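Local coordinates for CigR Protein (Salmonella enterica subsp. enterica serovar Typhimurium, PDB 4EW5) that is a putative inner membrane protein whose function is not established, represented here by its C-terminal domain, at residues L27-Y32 and T57-M62; P51-K56 and K75-N80. All coordinates share one frame; numbering follows the deposited sequence.

Contact 1 (L27-Y32 and T57-M62)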
loop_
_atom_site.group_PDB
_atom_site.type_symbol
_atom_site.label_atom_id
_atom_site.label_comp_id
_atom_site.label_asym_id
_atom_site.label_seq_id
_atom_site.Cartn_x
_atom_site.Cartn_y
_atom_site.Cartn_z
ATOM N N LEU A 27 12.628 -10.230 7.987
ATOM C CA LEU A 27 13.602 -11.020 7.228
ATOM C C LEU A 27 15.058 -10.627 7.468
ATOM O O LEU A 27 15.963 -11.175 6.863
ATOM C CB LEU A 27 13.271 -10.965 5.715
ATOM C CG LEU A 27 11.874 -11.507 5.377
ATOM C CD1 LEU A 27 11.339 -11.159 3.960
ATOM C CD2 LEU A 27 11.908 -13.036 5.592
ATOM N N GLY A 28 15.313 -9.682 8.373
ATOM C CA GLY A 28 16.694 -9.304 8.683
ATOM C C GLY A 28 17.389 -8.406 7.664
ATOM O O GLY A 28 18.609 -8.274 7.670
ATOM N N LEU A 29 16.637 -7.736 6.832
ATOM C CA LEU A 29 17.188 -6.891 5.774
ATOM C C LEU A 29 17.184 -5.427 6.236
ATOM O O LEU A 29 16.453 -4.593 5.718
ATOM C CB LEU A 29 16.320 -7.099 4.527
ATOM C CG LEU A 29 16.154 -8.575 4.076
ATOM C CD1 LEU A 29 15.219 -8.747 2.878
ATOM C CD2 LEU A 29 17.550 -9.060 3.797
ATOM N N THR A 30 17.895 -5.111 7.306
ATOM C CA THR A 30 17.964 -3.733 7.730
ATOM C C THR A 30 19.409 -3.315 7.885
ATOM O O THR A 30 20.280 -4.146 7.968
ATOM C CB THR A 30 17.148 -3.502 9.026
ATOM O OG1 THR A 30 17.724 -4.169 10.143
ATOM C CG2 THR A 30 15.713 -4.001 8.834
ATOM N N GLY A 31 19.634 -2.011 7.918
ATOM C CA GLY A 31 20.922 -1.445 8.157
ATOM C C GLY A 31 21.670 -1.168 6.894
ATOM O O GLY A 31 22.889 -1.003 6.937
ATOM N N TYR A 32 20.972 -1.055 5.790
ATOM C CA TYR A 32 21.621 -0.813 4.502
ATOM C C TYR A 32 22.043 0.625 4.420
ATOM O O TYR A 32 21.442 1.488 5.006
ATOM C CB TYR A 32 20.734 -1.092 3.352
ATOM C CG TYR A 32 20.511 -2.522 3.074
ATOM C CD1 TYR A 32 19.875 -3.334 4.012
ATOM C CD2 TYR A 32 20.940 -3.082 1.911
ATOM C CE1 TYR A 32 19.638 -4.654 3.735
ATOM C CE2 TYR A 32 20.743 -4.408 1.649
ATOM C CZ TYR A 32 20.064 -5.176 2.579
ATOM O OH TYR A 32 19.882 -6.483 2.335
ATOM N N THR A 57 19.798 -7.372 -5.170
ATOM C CA THR A 57 18.716 -8.321 -5.300
ATOM C C THR A 57 17.906 -8.446 -4.077
ATOM O O THR A 57 18.426 -8.587 -2.965
ATOM C CB THR A 57 19.251 -9.698 -5.713
ATOM O OG1 THR A 57 19.758 -9.576 -7.062
ATOM C CG2 THR A 57 18.178 -10.780 -5.712
ATOM N N VAL A 58 16.605 -8.472 -4.248
ATOM C CA VAL A 58 15.703 -8.701 -3.141
ATOM C C VAL A 58 15.507 -10.210 -3.038
ATOM O O VAL A 58 15.223 -10.850 -4.064
ATOM C CB VAL A 58 14.283 -8.049 -3.424
ATOM C CG1 VAL A 58 13.242 -8.515 -2.378
ATOM C CG2 VAL A 58 14.428 -6.488 -3.428
ATOM N N PRO A 59 15.590 -10.786 -1.838
ATOM C CA PRO A 59 15.460 -12.249 -1.716
ATOM C C PRO A 59 14.061 -12.756 -2.086
ATOM O O PRO A 59 13.077 -12.069 -1.858
ATOM C CB PRO A 59 15.767 -12.523 -0.217
ATOM C CG PRO A 59 15.542 -11.226 0.445
ATOM C CD PRO A 59 15.888 -10.174 -0.538
ATOM N N ALA A 60 14.002 -14.003 -2.601
ATOM C CA ALA A 60 12.751 -14.656 -2.991
ATOM C C ALA A 60 11.729 -14.625 -1.899
ATOM O O ALA A 60 10.533 -14.425 -2.180
ATOM C CB ALA A 60 12.992 -16.130 -3.437
ATOM N N SER A 61 12.144 -14.771 -0.654
ATOM C CA SER A 61 11.187 -14.723 0.446
ATOM C C SER A 61 10.422 -13.404 0.421
ATOM O O SER A 61 9.205 -13.382 0.678
ATOM C CB SER A 61 11.860 -14.800 1.837
ATOM O OG SER A 61 12.889 -13.793 1.903
HETATM N N MSE A 62 11.091 -12.296 0.150
HETATM C CA MSE A 62 10.396 -11.021 0.089
HETATM C C MSE A 62 9.660 -10.785 -1.224
HETATM O O MSE A 62 8.569 -10.190 -1.227
HETATM C CB MSE A 62 11.369 -9.878 0.393
HETATM C CG MSE A 62 10.762 -8.541 0.347
HETATM SE SE MSE A 62 11.975 -7.313 1.377
HETATM C CE MSE A 62 10.908 -5.756 1.234
#

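Contact 2 (P51-K56 and K75-N80)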
loop_
_atom_site.group_PDB
_atom_site.type_symbol
_atom_site.label_atom_id
_atom_site.label_comp_id
_atom_site.label_asym_id
_atom_site.label_seq_id
_atom_site.Cartn_x
_atom_site.Cartn_y
_atom_site.Cartn_z
ATOM N N PRO A 51 23.602 6.247 -13.376
ATOM C CA PRO A 51 24.684 5.297 -13.670
ATOM C C PRO A 51 25.608 5.124 -12.442
ATOM O O PRO A 51 25.855 6.075 -11.697
ATOM C CB PRO A 51 25.441 5.966 -14.841
ATOM C CG PRO A 51 24.441 6.934 -15.453
ATOM C CD PRO A 51 23.599 7.401 -14.295
ATOM N N GLY A 52 26.161 3.925 -12.289
ATOM C CA GLY A 52 27.079 3.692 -11.191
ATOM C C GLY A 52 26.377 3.517 -9.848
ATOM O O GLY A 52 27.039 3.462 -8.820
ATOM N N ILE A 53 25.057 3.427 -9.811
ATOM C CA ILE A 53 24.331 3.220 -8.545
ATOM C C ILE A 53 23.910 1.745 -8.563
ATOM O O ILE A 53 23.206 1.304 -9.449
ATOM C CB ILE A 53 23.092 4.137 -8.417
ATOM C CG1 ILE A 53 23.514 5.582 -8.259
ATOM C CG2 ILE A 53 22.124 3.756 -7.256
ATOM C CD1 ILE A 53 24.430 5.889 -7.074
ATOM N N ALA A 54 24.367 1.014 -7.572
ATOM C CA ALA A 54 24.023 -0.398 -7.433
ATOM C C ALA A 54 22.512 -0.654 -7.225
ATOM O O ALA A 54 21.830 0.086 -6.519
ATOM C CB ALA A 54 24.850 -0.972 -6.289
ATOM N N LYS A 55 21.989 -1.715 -7.834
ATOM C CA LYS A 55 20.648 -2.182 -7.524
ATOM C C LYS A 55 20.785 -3.615 -7.064
ATOM O O LYS A 55 21.158 -4.456 -7.842
ATOM C CB LYS A 55 19.720 -2.134 -8.708
ATOM C CG LYS A 55 20.264 -2.639 -10.009
ATOM C CD LYS A 55 19.282 -2.361 -11.141
ATOM C CE LYS A 55 19.793 -2.876 -12.461
ATOM N NZ LYS A 55 20.727 -1.886 -13.040
ATOM N N LYS A 56 20.476 -3.878 -5.803
ATOM C CA LYS A 56 20.762 -5.189 -5.225
ATOM C C LYS A 56 19.562 -6.074 -5.198
ATOM O O LYS A 56 18.444 -5.616 -5.217
ATOM C CB LYS A 56 21.392 -5.024 -3.827
ATOM C CG LYS A 56 22.627 -4.155 -3.853
ATOM C CD LYS A 56 23.251 -4.007 -2.483
ATOM C CE LYS A 56 24.424 -3.026 -2.560
ATOM N NZ LYS A 56 25.444 -3.237 -1.477
ATOM N N LYS A 75 14.126 -4.003 -6.423
ATOM C CA LYS A 75 15.539 -3.946 -6.082
ATOM C C LYS A 75 15.750 -3.163 -4.801
ATOM O O LYS A 75 14.922 -2.290 -4.447
ATOM C CB LYS A 75 16.322 -3.299 -7.213
ATOM C CG LYS A 75 16.249 -4.069 -8.493
ATOM C CD LYS A 75 17.218 -5.261 -8.416
ATOM C CE LYS A 75 17.009 -6.271 -9.516
ATOM N NZ LYS A 75 17.706 -7.516 -9.172
ATOM N N ILE A 76 16.884 -3.411 -4.151
ATOM C CA ILE A 76 17.341 -2.579 -3.055
ATOM C C ILE A 76 18.319 -1.539 -3.655
ATOM O O ILE A 76 19.356 -1.893 -4.220
ATOM C CB ILE A 76 18.080 -3.398 -2.018
ATOM C CG1 ILE A 76 17.233 -4.660 -1.566
ATOM C CG2 ILE A 76 18.452 -2.551 -0.775
ATOM C CD1 ILE A 76 17.986 -5.517 -0.520
ATOM N N VAL A 77 18.006 -0.274 -3.445
ATOM C CA VAL A 77 18.789 0.866 -3.960
ATOM C C VAL A 77 19.048 1.760 -2.770
ATOM O O VAL A 77 18.105 2.300 -2.205
ATOM C CB VAL A 77 17.984 1.608 -5.029
ATOM C CG1 VAL A 77 18.745 2.841 -5.524
ATOM C CG2 VAL A 77 17.718 0.665 -6.167
ATOM N N GLY A 78 20.292 1.764 -2.263
ATOM C CA GLY A 78 20.609 2.485 -1.042
ATOM C C GLY A 78 19.869 1.732 0.045
ATOM O O GLY A 78 20.006 0.481 0.172
ATOM N N ASP A 79 19.087 2.457 0.821
ATOM C CA ASP A 79 18.176 1.786 1.805
ATOM C C ASP A 79 16.687 1.790 1.391
ATOM O O ASP A 79 15.809 1.602 2.234
ATOM C CB ASP A 79 18.388 2.292 3.205
ATOM C CG ASP A 79 18.071 3.768 3.369
ATOM O OD1 ASP A 79 17.739 4.407 2.343
ATOM O OD2 ASP A 79 18.183 4.247 4.512
ATOM N N ASN A 80 16.438 1.936 0.098
ATOM C CA ASN A 80 15.072 2.061 -0.441
ATOM C C ASN A 80 14.641 0.846 -1.209
ATOM O O ASN A 80 15.491 0.085 -1.782
ATOM C CB ASN A 80 15.040 3.254 -1.346
ATOM C CG ASN A 80 15.610 4.522 -0.657
ATOM O OD1 ASN A 80 15.182 4.901 0.450
ATOM N ND2 ASN A 80 16.712 5.069 -1.220
HETATM O O HOH W 1 22.331 0.943 -4.065
HETATM O O HOH W 2 20.379 -7.196 -8.668
#

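Contact 1 (L27-Y32 and T57-M62)
Leu29 and Pro59 meet tip to tip. The methyl CD1 of Leu29 lies 3.5 Å from Pro59 CG, tighter than usual carbon contact, and it also nears Pro59 CD. The same methyl reaches the selenium of residue 62, a selenomethionine written here as Met62, at 3.9 Å from Leu29 CD1 to SE. This one branch therefore sits against both the proline ring and the selenium of Met62. With CG anti to the backbone N (chi1 180°) and the chain extended beyond it, Met62 meets Leu27 at its CB and Leu29 further out, at SE.

Leu27 provides the second point of touch. Its CD1 is 3.8 Å from Met62 CB and 3.7 Å from Ser61 OG. CD2 of Leu27 also faces the serine, 3.9 Å from Ser61 OG. The side chains of Leu27 and Met62 cross obliquely. The contact is apolar apart from the serine oxygen.

The segments join two helix ends. Residues 27-32 leave the C-terminal end of helix 11-26, where Gly28 has positive phi (77°) and forms a Schellman motif. Pro59 holds the N-cap position of the short helix 60-63. The chain turns at Gly28 between the two leucines, and both side chains point at the other segment.

Further out, Met62 is buried and also packs on Leu23 of helix 11-26, Leu81 of strand 80-85 and Phe99. Leu29 also touches Phe99. Tyr32 meets the Phe99 ring with the planes at about 55°, and Thr30 OG1 is hydrogen-bonded to Glu102 OE1.

Contact 2 (P51-K56 and K75-N80)
Lys56 and Ile76 are joined by two backbone hydrogen bonds. Lys56 N donates a hydrogen bond to Ile76 O at 2.8 Å, and the bond is nearly straight (177°). Ile76 N returns one to Lys56 O at 2.9 Å. The CB atoms of this pair, Lys56 CB and Ile76 CB, are 4.1 Å apart.

Packing is close beside the pair. The Lys75 chain bends at chi2 (-79°), which places CD 3.4 Å from Lys56 O. Lys55 CB rests 3.9 Å from Lys75 CB. Ile53 and Val77 cross at about a right angle and touch through Ile53 CG2 and Val77 CG1; Val77 is buried and also packs on Val82.

The contact is looser where water comes between the segments, at two separate places. One water stands between Ala54 O and Gly78 N, 2.8 Å from that nitrogen, in place of a direct bond. Another links Lys55 O to Lys75 NZ, 2.7 Å from the amine. Beyond their first carbons the Lys55 and Lys56 chains run off from residues 75-80.

Beyond Ile76, a type II' turn from Val77 to Asn80 leads into strand 80-85. Lys56 with Ile76 is an antiparallel hydrogen-bonded pair, by which a short outer strand joins a beta hairpin in an antiparallel sheet.

Overall arrangement
Contact 1 is a surface contact of loop and helix ends. Contact 2 is partly buried and adds a strand to the sheet. The first rests on apolar side chains, the second on backbone hydrogen bonds and bridging waters. Their segments 51-56 and 57-62 are consecutive in the chain, so the short strand 56-57 leads from the sheet pairing to helix 60-63. The contacts lie about 13 Å apart, centre to centre, and their segments alternate in sequence. They also touch directly. Tyr32 OH lies 3.6 Å from Ile76 CD1, and Tyr32 also packs against the turn at Gly78 and Asp79.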